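Aryl acylamidase (bacterium CSBL00001, PDB 4YJ6) probably hydrolyses the amide bond of N-acyl arylamines, releasing an arylamine and a carboxylic acid, in the manner of the amidase signature enzymes. Local coordinates at residues Y313-M318 and E422-L427; E414-I419 and I428-T433. One frame throughout, in Å; residues are numbered along the deposited sequence.

Contact 1. Residues Y313-M318 and E422-L427; sequences YSQKQM and EEIDPL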
loop_
_atom_site.group_PDB
_atom_site.type_symbol
_atom_site.label_atom_id
_atom_site.label_comp_id
_atom_site.label_asym_id
_atom_site.label_seq_id
_atom_site.Cartn_x
_atom_site.Cartn_y
_atom_site.Cartn_z
ATOM N N TYR A 313 -10.126 -9.085 22.361
ATOM C CA TYR A 313 -11.273 -8.808 21.504
ATOM C C TYR A 313 -11.367 -9.871 20.415
ATOM O O TYR A 313 -10.364 -10.442 20.021
ATOM C CB TYR A 313 -11.101 -7.416 20.845
ATOM C CG TYR A 313 -11.297 -6.279 21.832
ATOM C CD1 TYR A 313 -10.212 -5.704 22.524
ATOM C CD2 TYR A 313 -12.572 -5.755 22.055
ATOM C CE1 TYR A 313 -10.415 -4.643 23.438
ATOM C CE2 TYR A 313 -12.783 -4.684 22.949
ATOM C CZ TYR A 313 -11.699 -4.138 23.631
ATOM O OH TYR A 313 -11.953 -3.098 24.526
ATOM N N SER A 314 -12.570 -10.129 19.908
ATOM C CA SER A 314 -12.707 -10.999 18.751
ATOM C C SER A 314 -12.318 -10.243 17.482
ATOM O O SER A 314 -12.343 -9.012 17.433
ATOM C CB SER A 314 -14.153 -11.480 18.586
ATOM O OG SER A 314 -14.968 -10.394 18.205
ATOM N N GLN A 315 -11.980 -10.982 16.440
ATOM C CA GLN A 315 -11.681 -10.320 15.167
ATOM C C GLN A 315 -12.876 -9.532 14.579
ATOM O O GLN A 315 -12.675 -8.488 13.968
ATOM C CB GLN A 315 -11.090 -11.309 14.176
ATOM C CG GLN A 315 -11.971 -12.535 13.883
ATOM C CD GLN A 315 -12.855 -12.324 12.663
ATOM O OE1 GLN A 315 -12.847 -11.269 12.060
ATOM N NE2 GLN A 315 -13.611 -13.352 12.286
ATOM N N LYS A 316 -14.112 -9.986 14.782
ATOM C CA LYS A 316 -15.264 -9.176 14.391
ATOM C C LYS A 316 -15.339 -7.886 15.171
ATOM O O LYS A 316 -15.654 -6.852 14.604
ATOM C CB LYS A 316 -16.598 -9.943 14.566
ATOM C CG LYS A 316 -17.800 -9.057 14.199
ATOM C CD LYS A 316 -19.115 -9.851 14.195
ATOM C CE LYS A 316 -20.200 -9.139 13.349
ATOM N NZ LYS A 316 -20.666 -7.811 13.884
ATOM N N GLN A 317 -15.066 -7.922 16.473
ATOM C CA GLN A 317 -15.105 -6.685 17.243
ATOM C C GLN A 317 -14.086 -5.688 16.693
ATOM O O GLN A 317 -14.374 -4.508 16.588
ATOM C CB GLN A 317 -14.789 -6.967 18.703
ATOM C CG GLN A 317 -16.003 -7.573 19.436
ATOM C CD GLN A 317 -15.649 -7.974 20.869
ATOM O OE1 GLN A 317 -14.641 -8.626 21.118
ATOM N NE2 GLN A 317 -16.486 -7.570 21.815
HETATM N N MSE A 318 -12.899 -6.177 16.348
HETATM C CA MSE A 318 -11.862 -5.287 15.836
HETATM C C MSE A 318 -12.184 -4.735 14.450
HETATM O O MSE A 318 -11.992 -3.540 14.203
HETATM C CB MSE A 318 -10.534 -6.028 15.820
HETATM C CG MSE A 318 -10.143 -6.393 17.202
HETATM SE SE MSE A 318 -8.261 -6.818 17.178
HETATM C CE MSE A 318 -8.322 -8.453 16.070
ATOM N N GLU A 422 -15.573 -19.807 9.585
ATOM C CA GLU A 422 -15.782 -18.729 10.543
ATOM C C GLU A 422 -16.128 -17.455 9.779
ATOM O O GLU A 422 -15.446 -17.140 8.808
ATOM C CB GLU A 422 -14.495 -18.490 11.338
ATOM C CG GLU A 422 -14.625 -17.350 12.298
ATOM C CD GLU A 422 -13.409 -17.136 13.204
ATOM O OE1 GLU A 422 -12.725 -18.121 13.603
ATOM O OE2 GLU A 422 -13.192 -15.948 13.573
ATOM N N GLU A 423 -17.180 -16.754 10.201
ATOM C CA GLU A 423 -17.608 -15.532 9.531
ATOM C C GLU A 423 -16.507 -14.495 9.679
ATOM O O GLU A 423 -15.915 -14.360 10.748
ATOM C CB GLU A 423 -18.890 -14.966 10.154
ATOM C CG GLU A 423 -20.178 -15.703 9.759
ATOM C CD GLU A 423 -20.459 -15.597 8.261
ATOM O OE1 GLU A 423 -20.690 -14.467 7.739
ATOM O OE2 GLU A 423 -20.395 -16.657 7.610
ATOM N N ILE A 424 -16.318 -13.719 8.623
ATOM C CA ILE A 424 -15.306 -12.664 8.651
ATOM C C ILE A 424 -15.809 -11.554 7.745
ATOM O O ILE A 424 -16.503 -11.815 6.735
ATOM C CB ILE A 424 -13.929 -13.211 8.227
ATOM C CG1 ILE A 424 -12.806 -12.211 8.557
ATOM C CG2 ILE A 424 -13.862 -13.606 6.737
ATOM C CD1 ILE A 424 -11.438 -12.927 8.656
ATOM N N ASP A 425 -15.507 -10.307 8.115
ATOM C CA ASP A 425 -15.942 -9.165 7.320
ATOM C C ASP A 425 -15.270 -9.199 5.928
ATOM O O ASP A 425 -14.041 -9.285 5.803
ATOM C CB ASP A 425 -15.573 -7.875 8.052
ATOM C CG ASP A 425 -16.072 -6.636 7.328
ATOM O OD1 ASP A 425 -15.449 -6.262 6.330
ATOM O OD2 ASP A 425 -17.080 -6.048 7.753
ATOM N N PRO A 426 -16.081 -9.181 4.867
ATOM C CA PRO A 426 -15.522 -9.399 3.539
ATOM C C PRO A 426 -14.791 -8.171 3.001
ATOM O O PRO A 426 -14.027 -8.319 2.045
ATOM C CB PRO A 426 -16.765 -9.685 2.683
ATOM C CG PRO A 426 -17.841 -8.946 3.347
ATOM C CD PRO A 426 -17.552 -9.063 4.822
ATOM N N LEU A 427 -15.011 -7.008 3.604
ATOM C CA LEU A 427 -14.299 -5.797 3.151
ATOM C C LEU A 427 -12.892 -5.753 3.718
ATOM O O LEU A 427 -11.933 -5.474 3.009
ATOM C CB LEU A 427 -15.033 -4.527 3.591
ATOM C CG LEU A 427 -16.524 -4.422 3.266
ATOM C CD1 LEU A 427 -17.018 -3.038 3.689
ATOM C CD2 LEU A 427 -16.773 -4.664 1.759
HETATM O O HOH W 1 -14.680 -9.642 10.761
#
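The first turn of helix 315-339 is pinned to the outgoing arm of a small β-hairpin, strand 422-423, and Q315 makes the join. Both N-H groups of its amide are spent on this arm. One runs nearly straight (167°) from Q315 NE2 to E422 OE2 at 2.9 Å, reaching the oxygen on its anti side, somewhat out of the carboxylate plane. The other goes from Q315 NE2 to E423 O, also 2.9 Å but more bent (134°), and arrives in the plane of that carbonyl. Two acceptors lying close to the amide plane fix its rotation, leaving Q315 OE1 facing the other way along the arm. There Q315 OE1 packs 3.6 Å from I424 CG1. A water 2.8 Å away donates to Q315 OE1 and accepts from D425 N. The amide gets there because Q315 CG sits between the backbone N and the carbonyl carbon (chi1 57°) and the chain bends again at chi2, while E422 reaches back fully extended. With an alanine here in place of Q315, the E422 carboxylate and E423 O would probably lose their shared donor, and the carboxylate would be less tightly fixed. Next to the anchor, S314 and Q317 form a capping box: S314 OG accepts from Q317 N at 3.0 Å, and Q317 OE1 from S314 N at 2.8 Å. Around the joint, E422 also rests on P281, Y313 lies against helix 368-389, and M318 touches V381 of that helix as well as Y434 and L435 of helix 434-439.

Contact 2. Residues E414-I419 and I428-T433; sequences EGPSQI and IGWCMT
G415 opens the contact by laying its backbone against the indole of W430, just ahead of the β-hairpin formed by strands 418-419 and 422-423. W430 itself sits in a type I β-turn, I428 to C431, that follows the hairpin, so the loop folds back on its own entrance. G415 CA comes within 3.5 Å of W430 NE1 on an oblique line, and it can come so near because no side chain stands between: a CB on this residue would collide with the indole nitrogen. The G415 backbone and the indole are further tied through P426, whose carbonyl oxygen accepts from both G415 N and W430 NE1, so the buried indole N-H is satisfied. P416 follows and makes a CH-π contact. Its CD lies 4.0 Å from the centroid of the W430 five-membered ring and 16° off the ring normal, over the face, with the proline crossing the indole side chain at about a right angle. Two residues on, the chain enters strand 418-419, and I419 closes the far end of the patch. Its CG1 is anti to the carbonyl carbon (chi1 -64°) and the branch extends onward, bringing I419 CD1 to 3.9 Å from W430 CB, where the indole leaves its backbone. Outside the two segments, I190 touches W430, and the ring of W194 meets it nearly parallel. The indole is also flanked from within its own turn: opposite the face taken by P416 CD, C431 SG stands 3.4 Å above the W430 ring plane, shifted toward the rim.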
loop_
_atom_site.group_PDB
_atom_site.type_symbol
_atom_site.label_atom_id
_atom_site.label_comp_id
_atom_site.label_asym_id
_atom_site.label_seq_id
_atom_site.Cartn_x
_atom_site.Cartn_y
_atom_site.Cartn_z
ATOM N N GLU A 414 -15.235 -8.311 -3.556
ATOM C CA GLU A 414 -14.877 -8.235 -2.151
ATOM C C GLU A 414 -14.186 -9.534 -1.742
ATOM O O GLU A 414 -14.105 -10.496 -2.513
ATOM C CB GLU A 414 -16.128 -7.974 -1.301
ATOM C CG GLU A 414 -17.160 -9.097 -1.430
ATOM C CD GLU A 414 -18.381 -8.883 -0.551
ATOM O OE1 GLU A 414 -18.630 -7.738 -0.138
ATOM O OE2 GLU A 414 -19.093 -9.875 -0.271
ATOM N N GLY A 415 -13.672 -9.565 -0.517
ATOM C CA GLY A 415 -13.038 -10.765 -0.006
ATOM C C GLY A 415 -14.084 -11.790 0.414
ATOM O O GLY A 415 -15.280 -11.552 0.289
ATOM N N PRO A 416 -13.626 -12.907 0.954
ATOM C CA PRO A 416 -14.529 -13.979 1.414
ATOM C C PRO A 416 -15.319 -13.540 2.653
ATOM O O PRO A 416 -14.848 -12.687 3.400
ATOM C CB PRO A 416 -13.557 -15.103 1.748
ATOM C CG PRO A 416 -12.348 -14.352 2.297
ATOM C CD PRO A 416 -12.221 -13.163 1.342
ATOM N N SER A 417 -16.518 -14.090 2.863
ATOM C CA SER A 417 -17.310 -13.777 4.058
ATOM C C SER A 417 -17.123 -14.847 5.131
ATOM O O SER A 417 -17.638 -14.724 6.232
ATOM C CB SER A 417 -18.796 -13.676 3.715
ATOM O OG SER A 417 -19.062 -12.495 2.975
ATOM N N GLN A 418 -16.408 -15.902 4.782
ATOM C CA GLN A 418 -16.002 -16.913 5.751
ATOM C C GLN A 418 -14.637 -17.443 5.406
ATOM O O GLN A 418 -14.305 -17.574 4.232
ATOM C CB GLN A 418 -16.994 -18.096 5.731
ATOM C CG GLN A 418 -18.355 -17.703 6.283
ATOM C CD GLN A 418 -19.494 -17.919 5.296
ATOM O OE1 GLN A 418 -20.014 -16.959 4.684
ATOM N NE2 GLN A 418 -19.924 -19.188 5.162
ATOM N N ILE A 419 -13.851 -17.772 6.431
ATOM C CA ILE A 419 -12.622 -18.547 6.274
ATOM C C ILE A 419 -12.647 -19.672 7.307
ATOM O O ILE A 419 -12.918 -19.438 8.492
ATOM C CB ILE A 419 -11.384 -17.670 6.516
ATOM C CG1 ILE A 419 -11.332 -16.582 5.418
ATOM C CG2 ILE A 419 -10.110 -18.475 6.483
ATOM C CD1 ILE A 419 -10.188 -15.519 5.670
ATOM N N ILE A 428 -12.742 -6.035 5.009
ATOM C CA ILE A 428 -11.457 -5.781 5.640
ATOM C C ILE A 428 -11.085 -6.842 6.681
ATOM O O ILE A 428 -9.976 -6.844 7.204
ATOM C CB ILE A 428 -11.474 -4.388 6.327
ATOM C CG1 ILE A 428 -10.066 -3.829 6.544
ATOM C CG2 ILE A 428 -12.174 -4.464 7.677
ATOM C CD1 ILE A 428 -9.334 -3.465 5.226
ATOM N N GLY A 429 -12.006 -7.738 7.013
ATOM C CA GLY A 429 -11.764 -8.629 8.158
ATOM C C GLY A 429 -10.569 -9.555 8.043
ATOM O O GLY A 429 -9.964 -9.930 9.071
ATOM N N TRP A 430 -10.285 -9.992 6.809
ATOM C CA TRP A 430 -9.167 -10.895 6.534
ATOM C C TRP A 430 -7.846 -10.111 6.317
ATOM O O TRP A 430 -6.781 -10.703 6.100
ATOM C CB TRP A 430 -9.503 -11.736 5.275
ATOM C CG TRP A 430 -10.059 -10.845 4.166
ATOM C CD1 TRP A 430 -11.353 -10.443 4.009
ATOM C CD2 TRP A 430 -9.312 -10.207 3.118
ATOM N NE1 TRP A 430 -11.456 -9.587 2.928
ATOM C CE2 TRP A 430 -10.219 -9.453 2.354
ATOM C CE3 TRP A 430 -7.963 -10.229 2.738
ATOM C CZ2 TRP A 430 -9.812 -8.676 1.241
ATOM C CZ3 TRP A 430 -7.562 -9.486 1.636
ATOM C CH2 TRP A 430 -8.484 -8.738 0.893
ATOM N N CYS A 431 -7.920 -8.782 6.358
ATOM C CA CYS A 431 -6.721 -7.961 6.168
ATOM C C CYS A 431 -6.079 -7.711 7.535
ATOM O O CYS A 431 -6.255 -6.625 8.117
ATOM C CB CYS A 431 -7.073 -6.610 5.512
ATOM S SG CYS A 431 -8.014 -6.816 3.955
HETATM N N MSE A 432 -5.328 -8.700 8.024
HETATM C CA MSE A 432 -4.791 -8.690 9.388
HETATM C C MSE A 432 -3.823 -7.546 9.622
HETATM O O MSE A 432 -3.554 -7.187 10.760
HETATM C CB MSE A 432 -4.151 -10.045 9.669
HETATM C CG MSE A 432 -5.175 -11.110 9.429
HETATM SE SE MSE A 432 -4.432 -12.757 10.150
HETATM C CE MSE A 432 -3.137 -13.206 8.784
ATOM N N THR A 433 -3.326 -6.996 8.512
ATOM C CA THR A 433 -2.562 -5.740 8.487
ATOM C C THR A 433 -3.179 -4.592 9.291
ATOM O O THR A 433 -2.439 -3.689 9.730
ATOM C CB THR A 433 -2.510 -5.243 7.022
ATOM O OG1 THR A 433 -3.799 -5.396 6.412
ATOM C CG2 THR A 433 -1.555 -6.126 6.235
#

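Overall arrangement
Both contacts draw on the same β-hairpin, whose strands 418-419 and 422-423 supply one segment to each, and their centres lie 8 Å apart. They divide the work by depth. Contact 1, its centre about 21 Å from the centre of the chain and only partly buried, is polar: an amide, a carboxylate, a backbone carbonyl and a water tie the hairpin to a helix from more than a hundred residues earlier. Contact 2, its centre about 16 Å from that of the chain and buried, is local in sequence and apolar, a tryptophan packed by glycine, proline and isoleucine. The backbone knits them together, with I424 N 2.9 Å from S417 O, probably a hydrogen bond.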